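Local coordinates for structure-specific endonuclease subunit SLX1 (PDB 4XLG), which probably serves as the catalytic subunit of the SLX1-SLX4 endonuclease, nicking branched DNA close to its junctions with single strands during repair and recombination, at residues D9-Y14 with I27-N32; I65-P70 with D127-F132; F133-E138 with V161-D166. The protein carries 1 engineered substitution. All blocks are in the same frame, centred on the assembly; numbering follows the deposited sequence. Where two conformers were deposited one is given.

In the fold
From the N terminus, the chain first doubles back in contact 1, where strands 12-18 and 25-30 form a hairpin. After helix 33-41 it returns as strand 60-67, which lies beside strand 12-18, so contacts 1 and 2 touch within one sheet. Contact 2 closes a long excursion, about half of it helical, when strand 129-132 pairs with strand 60-67. The chain then turns directly into helix 135-143, and contact 3 closes the shorter loop that brings back strand 160-168 next to strand 129-132. The three closures follow one another without nesting or crossing. Contacts 1 and 3 do not touch, their centres being about 17 Å apart toward opposite ends of the sheet.

Contact 1 of 3, residues D9-Y14 with I27-N32; sequences DFYGCY and IGSTPN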
# COMPACT_ATOMS: atom_id res chain seq x y z
N ASP B 9 -4.16 6.95 -5.99
CA ASP B 9 -4.08 8.10 -5.10
C ASP B 9 -4.44 7.70 -3.68
O ASP B 9 -3.84 8.19 -2.74
CB ASP B 9 -5.03 9.23 -5.59
CG ASP B 9 -4.69 9.68 -7.01
OD1 ASP B 9 -3.50 9.56 -7.46
OD2 ASP B 9 -5.59 10.10 -7.73
N PHE B 10 -5.49 6.91 -3.55
CA PHE B 10 -5.89 6.37 -2.27
C PHE B 10 -6.50 5.01 -2.46
O PHE B 10 -7.37 4.85 -3.31
CB PHE B 10 -6.92 7.31 -1.57
CG PHE B 10 -7.25 6.87 -0.14
CD1 PHE B 10 -8.22 5.89 0.13
CD2 PHE B 10 -6.51 7.39 0.90
CE1 PHE B 10 -8.46 5.44 1.48
CE2 PHE B 10 -6.76 6.99 2.27
CZ PHE B 10 -7.73 6.02 2.54
N TYR B 11 -6.07 4.01 -1.69
CA TYR B 11 -6.81 2.75 -1.74
C TYR B 11 -6.62 2.19 -0.34
O TYR B 11 -5.46 2.05 0.12
CB TYR B 11 -6.27 1.78 -2.84
CG TYR B 11 -7.43 1.01 -3.49
CD1 TYR B 11 -8.14 0.00 -2.74
CD2 TYR B 11 -7.87 1.35 -4.75
CE1 TYR B 11 -9.25 -0.66 -3.32
CE2 TYR B 11 -8.95 0.69 -5.33
CZ TYR B 11 -9.63 -0.28 -4.59
OH TYR B 11 -10.71 -0.90 -5.20
N GLY B 12 -7.72 1.85 0.34
CA GLY B 12 -7.56 1.47 1.73
C GLY B 12 -8.45 0.27 2.04
O GLY B 12 -9.48 0.05 1.39
N CYS B 13 -8.01 -0.50 3.03
CA CYS B 13 -8.80 -1.60 3.60
C CYS B 13 -9.30 -1.16 4.96
O CYS B 13 -8.48 -0.89 5.84
CB CYS B 13 -7.97 -2.87 3.80
SG CYS B 13 -7.49 -3.71 2.30
N TYR B 14 -10.61 -1.15 5.15
CA TYR B 14 -11.22 -0.55 6.34
C TYR B 14 -11.90 -1.58 7.20
O TYR B 14 -12.33 -2.65 6.75
CB TYR B 14 -12.25 0.54 5.96
CG TYR B 14 -13.35 0.03 4.98
CD1 TYR B 14 -14.54 -0.55 5.45
CD2 TYR B 14 -13.15 0.13 3.56
CE1 TYR B 14 -15.53 -1.00 4.56
CE2 TYR B 14 -14.16 -0.28 2.66
CZ TYR B 14 -15.34 -0.86 3.20
OH TYR B 14 -16.29 -1.30 2.34
N ILE B 27 -15.35 -5.86 7.02
CA ILE B 27 -14.08 -5.44 6.41
C ILE B 27 -14.24 -5.27 4.91
O ILE B 27 -14.82 -6.17 4.24
CB ILE B 27 -12.99 -6.52 6.68
CG1 ILE B 27 -12.62 -6.50 8.18
CG2 ILE B 27 -11.68 -6.26 5.81
CD1 ILE B 27 -11.88 -7.82 8.60
N GLY B 28 -13.73 -4.16 4.33
CA GLY B 28 -13.79 -4.07 2.86
C GLY B 28 -12.62 -3.23 2.37
O GLY B 28 -11.73 -2.90 3.14
N SER B 29 -12.60 -2.92 1.07
CA SER B 29 -11.52 -2.08 0.55
C SER B 29 -12.14 -1.11 -0.43
O SER B 29 -13.18 -1.41 -1.04
CB SER B 29 -10.42 -2.93 -0.15
OG SER B 29 -10.95 -3.72 -1.21
N THR B 30 -11.49 0.04 -0.58
CA THR B 30 -12.10 1.10 -1.41
C THR B 30 -11.08 2.18 -1.82
O THR B 30 -10.19 2.49 -1.05
CB THR B 30 -13.28 1.83 -0.63
OG1 THR B 30 -13.91 2.80 -1.48
CG2 THR B 30 -12.78 2.50 0.68
N PRO B 31 -11.33 2.81 -2.96
CA PRO B 31 -10.54 4.01 -3.30
C PRO B 31 -11.16 5.30 -2.71
O PRO B 31 -10.55 6.36 -2.86
CB PRO B 31 -10.61 4.05 -4.85
CG PRO B 31 -11.99 3.52 -5.14
CD PRO B 31 -12.18 2.35 -4.08
N ASN B 32 -12.37 5.23 -2.13
CA ASN B 32 -13.03 6.41 -1.60
C ASN B 32 -13.83 5.97 -0.37
O ASN B 32 -14.98 5.54 -0.50
CB ASN B 32 -13.95 7.08 -2.63
CG ASN B 32 -14.61 8.35 -2.10
OD1 ASN B 32 -14.72 8.55 -0.88
ND2 ASN B 32 -15.08 9.18 -3.00
O HOH W 1 -11.84 -2.81 -3.76
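Tyr-14 lays its ring over Gly-28, the CA of Gly-28 standing 3.9 Å from the ring centroid and 23° off the normal in a CH-pi contact. CG of Tyr-14 sits between its own backbone N and carbonyl carbon (chi1 54°), a position from which the ring can lie across Gly-28. The glycine has no side chain on this face to hold the phenol off, and CE2 of Tyr-14 comes within 3.3 Å of Gly-28 C. CE2 of Tyr-14 also meets Thr-30 CG2 obliquely at 3.7 Å, while the tyrosine hydroxyl is hydrogen-bonded to His-40 and Arg-36.

Beneath these side chains runs an antiparallel ladder: Gly-12 pairs with Thr-30, and Tyr-14 with Gly-28, each through two backbone hydrogen bonds. Cys-13 and Ser-29 form the non-hydrogen-bonded pair between them and face the other side of the sheet. This is the hairpin that defines the GIY-YIG nuclease domain, with Gly-12, Cys-13 and Tyr-14 in the place of the GIY triplet and Ile-27 and Gly-28 ending the YIG triplet.

At the far end Thr-30 leads out of the strand through an ST turn, its OG1 accepting from Asn-32 N at 2.9 Å. Pro-31 runs alongside Tyr-11: Pro-31 N is over the centre of the phenol ring, and CZ of Tyr-11 touches Pro-31 CD at 3.7 Å. A water in the plane of that ring, 2.6 Å from Tyr-11 OH, donates to Ser-29 OG at 2.9 Å; this serine hydroxyl is also hydrogen-bonded to Gln-79.

Contact 2 of 3, residues I65-P70 with D127-F132; sequences IVYGFP and DLTLHF
Leu-128 places CD2 over the centre of the Phe-69 ring, 3.8 Å from the centroid and 13° off the normal, while its CD1 meets the rim at Phe-69 CE1. CD2 of Leu-128 also reaches Tyr-67 O at 3.5 Å, and CB of Leu-128 abuts Val-66 CG1. Farther along this buried face, the side chains of Val-66 and Leu-130 cross obliquely, CG2 of the valine 3.8 Å from CD1 of the leucine. Packing is just as close on the opposite face between Tyr-67 and Thr-129: CG2 of the threonine is 3.5 Å from CE1 of the tyrosine, and CB of Thr-129 sits above the ring in a CH-pi contact.

Elsewhere on that face the fit is looser. Ile-65 CG2 is 4.1 Å from His-131 CB, which comes only to the edge of the Tyr-67 ring. Tyr-67 and Gly-68 are partly exposed, although Leu-193 and Phe-10 also lie against Tyr-67.

Four backbone hydrogen bonds join the Ile-65/His-131 and Tyr-67/Thr-129 pairs; that from Thr-129 N to Tyr-67 O is almost straight, with an N-H...O angle of 177°. Strand 129-132 is thereby added beside strand 60-67, the edge of the three-stranded antiparallel GIY-YIG sheet, and widens it.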
# COMPACT_ATOMS: atom_id res chain seq x y z
N ILE B 65 -8.46 2.27 9.12
CA ILE B 65 -8.27 1.96 7.71
C ILE B 65 -6.74 1.82 7.49
O ILE B 65 -5.96 2.57 8.09
CB ILE B 65 -8.92 3.03 6.78
CG1 ILE B 65 -8.86 2.56 5.29
CG2 ILE B 65 -8.26 4.46 6.96
CD1 ILE B 65 -9.85 3.47 4.44
N VAL B 66 -6.37 0.84 6.69
CA VAL B 66 -4.97 0.63 6.29
C VAL B 66 -4.91 1.13 4.87
O VAL B 66 -5.70 0.67 4.03
CB VAL B 66 -4.60 -0.86 6.35
CG1 VAL B 66 -3.14 -1.14 5.80
CG2 VAL B 66 -4.78 -1.41 7.82
N TYR B 67 -4.01 2.06 4.58
CA TYR B 67 -3.98 2.56 3.20
C TYR B 67 -2.51 2.71 2.76
O TYR B 67 -1.59 2.33 3.50
CB TYR B 67 -4.77 3.89 3.08
CG TYR B 67 -4.19 5.07 3.84
CD1 TYR B 67 -4.41 5.23 5.22
CD2 TYR B 67 -3.44 6.06 3.16
CE1 TYR B 67 -3.89 6.32 5.91
CE2 TYR B 67 -2.92 7.17 3.87
CZ TYR B 67 -3.17 7.28 5.24
OH TYR B 67 -2.64 8.36 5.91
N GLY B 68 -2.32 3.15 1.53
CA GLY B 68 -0.96 3.20 0.95
C GLY B 68 -0.70 2.04 0.00
O GLY B 68 0.46 1.82 -0.40
N PHE B 69 -1.73 1.26 -0.35
CA PHE B 69 -1.53 0.10 -1.22
C PHE B 69 -1.08 0.48 -2.62
O PHE B 69 -1.55 1.48 -3.16
CB PHE B 69 -2.82 -0.72 -1.33
CG PHE B 69 -3.14 -1.44 -0.04
CD1 PHE B 69 -2.48 -2.63 0.26
CD2 PHE B 69 -4.03 -0.91 0.89
CE1 PHE B 69 -2.71 -3.31 1.46
CE2 PHE B 69 -4.28 -1.59 2.09
CZ PHE B 69 -3.63 -2.80 2.37
N PRO B 70 -0.16 -0.30 -3.19
CA PRO B 70 0.39 0.07 -4.50
C PRO B 70 -0.59 -0.24 -5.63
O PRO B 70 -0.34 0.15 -6.77
CB PRO B 70 1.66 -0.81 -4.62
CG PRO B 70 1.43 -2.00 -3.65
CD PRO B 70 0.63 -1.35 -2.51
N ASP B 127 5.14 -0.49 2.92
CA ASP B 127 5.22 0.60 3.94
C ASP B 127 3.85 1.24 4.17
O ASP B 127 3.67 2.48 4.06
CB ASP B 127 6.22 1.70 3.54
CG ASP B 127 7.67 1.21 3.56
OD1 ASP B 127 8.01 0.30 4.37
OD2 ASP B 127 8.46 1.69 2.72
N LEU B 128 2.86 0.39 4.49
CA LEU B 128 1.48 0.83 4.64
C LEU B 128 1.29 1.75 5.83
O LEU B 128 2.14 1.83 6.73
CB LEU B 128 0.55 -0.40 4.78
CG LEU B 128 0.67 -1.32 3.53
CD1 LEU B 128 0.01 -2.64 3.83
CD2 LEU B 128 -0.05 -0.60 2.30
N THR B 129 0.15 2.44 5.83
CA THR B 129 -0.20 3.27 6.97
C THR B 129 -1.45 2.70 7.63
O THR B 129 -2.46 2.49 6.95
CB THR B 129 -0.47 4.74 6.54
OG1 THR B 129 0.78 5.31 6.09
CG2 THR B 129 -1.04 5.61 7.73
N LEU B 130 -1.37 2.48 8.94
CA LEU B 130 -2.54 2.03 9.72
C LEU B 130 -3.10 3.29 10.44
O LEU B 130 -2.42 3.87 11.29
CB LEU B 130 -2.11 0.95 10.73
CG LEU B 130 -3.12 0.66 11.85
CD1 LEU B 130 -4.46 0.18 11.26
CD2 LEU B 130 -2.45 -0.39 12.77
N HIS B 131 -4.33 3.67 10.11
CA HIS B 131 -4.90 4.90 10.67
C HIS B 131 -6.13 4.55 11.52
O HIS B 131 -7.05 3.87 11.00
CB HIS B 131 -5.38 5.85 9.57
CG HIS B 131 -5.97 7.11 10.13
ND1 HIS B 131 -5.19 8.18 10.53
CD2 HIS B 131 -7.25 7.43 10.46
CE1 HIS B 131 -5.97 9.12 11.06
NE2 HIS B 131 -7.22 8.69 11.01
N PHE B 132 -6.17 5.05 12.76
CA PHE B 132 -7.37 4.89 13.62
C PHE B 132 -8.23 6.14 13.70
O PHE B 132 -7.71 7.25 13.85
CB PHE B 132 -6.93 4.51 15.07
CG PHE B 132 -6.31 3.17 15.12
CD1 PHE B 132 -7.13 2.04 15.18
CD2 PHE B 132 -4.93 3.01 15.07
CE1 PHE B 132 -6.59 0.73 15.20
CE2 PHE B 132 -4.34 1.70 15.14
CZ PHE B 132 -5.17 0.56 15.19

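Contact 3 of 3, residues F133-E138 with V161-D166; sequences FNQKVE and VSLSQD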
# COMPACT_ATOMS: atom_id res chain seq x y z
N PHE B 133 -9.54 5.95 13.58
CA PHE B 133 -10.49 7.04 13.75
C PHE B 133 -11.08 7.03 15.13
O PHE B 133 -11.85 7.94 15.52
CB PHE B 133 -11.62 6.90 12.75
CG PHE B 133 -11.15 6.95 11.32
CD1 PHE B 133 -10.79 8.20 10.74
CD2 PHE B 133 -11.07 5.77 10.55
CE1 PHE B 133 -10.37 8.25 9.40
CE2 PHE B 133 -10.66 5.80 9.19
CZ PHE B 133 -10.32 7.06 8.61
N ASN B 134 -10.76 5.97 15.86
CA ASN B 134 -11.29 5.82 17.23
C ASN B 134 -10.14 5.48 18.14
O ASN B 134 -9.39 4.52 17.89
CB ASN B 134 -12.38 4.72 17.30
CG ASN B 134 -13.02 4.62 18.70
OD1 ASN B 134 -12.36 4.20 19.66
ND2 ASN B 134 -14.30 5.04 18.82
N GLN B 135 -9.95 6.29 19.18
CA GLN B 135 -8.80 6.14 20.08
C GLN B 135 -8.91 4.91 20.98
O GLN B 135 -7.89 4.33 21.36
CB GLN B 135 -8.64 7.40 20.95
CG GLN B 135 -7.52 7.33 22.00
CD GLN B 135 -7.98 6.81 23.35
OE1 GLN B 135 -9.11 7.04 23.77
NE2 GLN B 135 -7.10 6.09 24.04
N LYS B 136 -10.14 4.54 21.39
CA LYS B 136 -10.27 3.33 22.19
C LYS B 136 -9.90 2.09 21.37
O LYS B 136 -9.30 1.14 21.92
CB LYS B 136 -11.69 3.16 22.77
CG LYS B 136 -11.99 4.21 23.83
CD LYS B 136 -11.17 3.95 25.11
CE LYS B 136 -11.31 5.07 26.11
NZ LYS B 136 -10.55 4.79 27.40
N VAL B 137 -10.21 2.11 20.08
CA VAL B 137 -9.82 1.01 19.20
C VAL B 137 -8.29 1.01 19.04
O VAL B 137 -7.63 -0.05 19.10
CB VAL B 137 -10.52 1.12 17.81
CG1 VAL B 137 -9.93 0.09 16.80
CG2 VAL B 137 -12.07 0.89 17.99
N GLU B 138 -7.72 2.20 18.82
CA GLU B 138 -6.24 2.31 18.76
C GLU B 138 -5.56 1.75 20.04
O GLU B 138 -4.49 1.09 19.97
CB GLU B 138 -5.84 3.80 18.55
CG GLU B 138 -4.33 4.00 18.41
CD GLU B 138 -3.68 4.61 19.65
OE1 GLU B 138 -4.40 5.07 20.57
OE2 GLU B 138 -2.44 4.61 19.70
N VAL B 161 1.77 4.32 11.90
CA VAL B 161 0.49 4.29 12.64
C VAL B 161 0.07 5.72 12.95
O VAL B 161 0.90 6.52 13.42
CB VAL B 161 0.59 3.46 13.97
CG1 VAL B 161 -0.81 3.37 14.59
CG2 VAL B 161 1.07 2.07 13.63
N SER B 162 -1.20 6.06 12.69
CA SER B 162 -1.66 7.41 12.97
C SER B 162 -3.03 7.35 13.63
O SER B 162 -3.72 6.32 13.57
CB SER B 162 -1.67 8.28 11.70
OG SER B 162 -2.39 7.65 10.65
N LEU B 163 -3.39 8.46 14.26
CA LEU B 163 -4.66 8.56 15.01
C LEU B 163 -5.27 9.91 14.70
O LEU B 163 -4.56 10.95 14.77
CB LEU B 163 -4.42 8.42 16.53
CG LEU B 163 -5.66 8.66 17.42
CD1 LEU B 163 -6.65 7.51 17.29
CD2 LEU B 163 -5.19 8.82 18.92
N SER B 164 -6.54 9.92 14.33
CA SER B 164 -7.20 11.18 13.98
C SER B 164 -7.11 12.21 15.08
O SER B 164 -7.30 11.88 16.24
CB SER B 164 -8.68 10.94 13.67
OG SER B 164 -8.86 10.47 12.36
N GLN B 165 -6.85 13.45 14.71
CA GLN B 165 -7.09 14.53 15.64
C GLN B 165 -8.59 14.47 15.97
O GLN B 165 -9.42 14.29 15.06
CB GLN B 165 -6.71 15.87 15.02
CG GLN B 165 -6.99 17.05 15.91
CD GLN B 165 -6.16 18.24 15.50
OE1 GLN B 165 -6.16 18.62 14.32
NE2 GLN B 165 -5.40 18.80 16.43
N ASP B 166 -8.94 14.62 17.23
CA ASP B 166 -10.36 14.54 17.65
C ASP B 166 -11.00 13.17 17.37
O ASP B 166 -12.21 13.07 17.17
CB ASP B 166 -11.20 15.62 16.96
CG ASP B 166 -10.68 17.02 17.23
OD1 ASP B 166 -10.23 17.31 18.37
OD2 ASP B 166 -10.73 17.81 16.26
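Phe-133 and Ser-164 bring their CA atoms to 5.3 Å as the chain turns the corner at Phe-133 from strand 129-132 into helix 135-143, and no hydrogen bond links segment 133-138 to segment 161-166.

Leu-163 carries most of the packing. Its CG is anti to the backbone N (chi1 173°), and both methyls beyond touch Gln-135 and Glu-138, one turn apart on the helix. CD1 of Leu-163 rests 3.8 Å from Gln-135 CA and 4.0 Å from Glu-138 CB. CD2 of Leu-163 faces Gln-135 CG at 4.1 Å and Glu-138 OE1 at 4.2 Å. The glutamate and leucine side chains cross at about a right angle; Glu-138 sends its carboxylate on to a salt bridge with Lys-142. Leu-163 itself remains exposed.

At the buried end, OG of Ser-164 approaches CD1 of Phe-133 obliquely at 3.4 Å, and that hydroxyl is hydrogen-bonded to His-131.

The helix start is fixed by Asn-134 at the N-cap: OD1 of Asn-134 accepts from Val-137 N at 3.0 Å and, more weakly, from Lys-136 N. Its ND2 is held in turn by Glu-61 and the carbonyl of Thr-169. Strands 129-132 and 160-168 are parallel neighbours joined through helix 135-143, the connection of a beta-alpha-beta crossover, with Leu-163 packing the second strand of the crossover against the N-terminal turn of its helix.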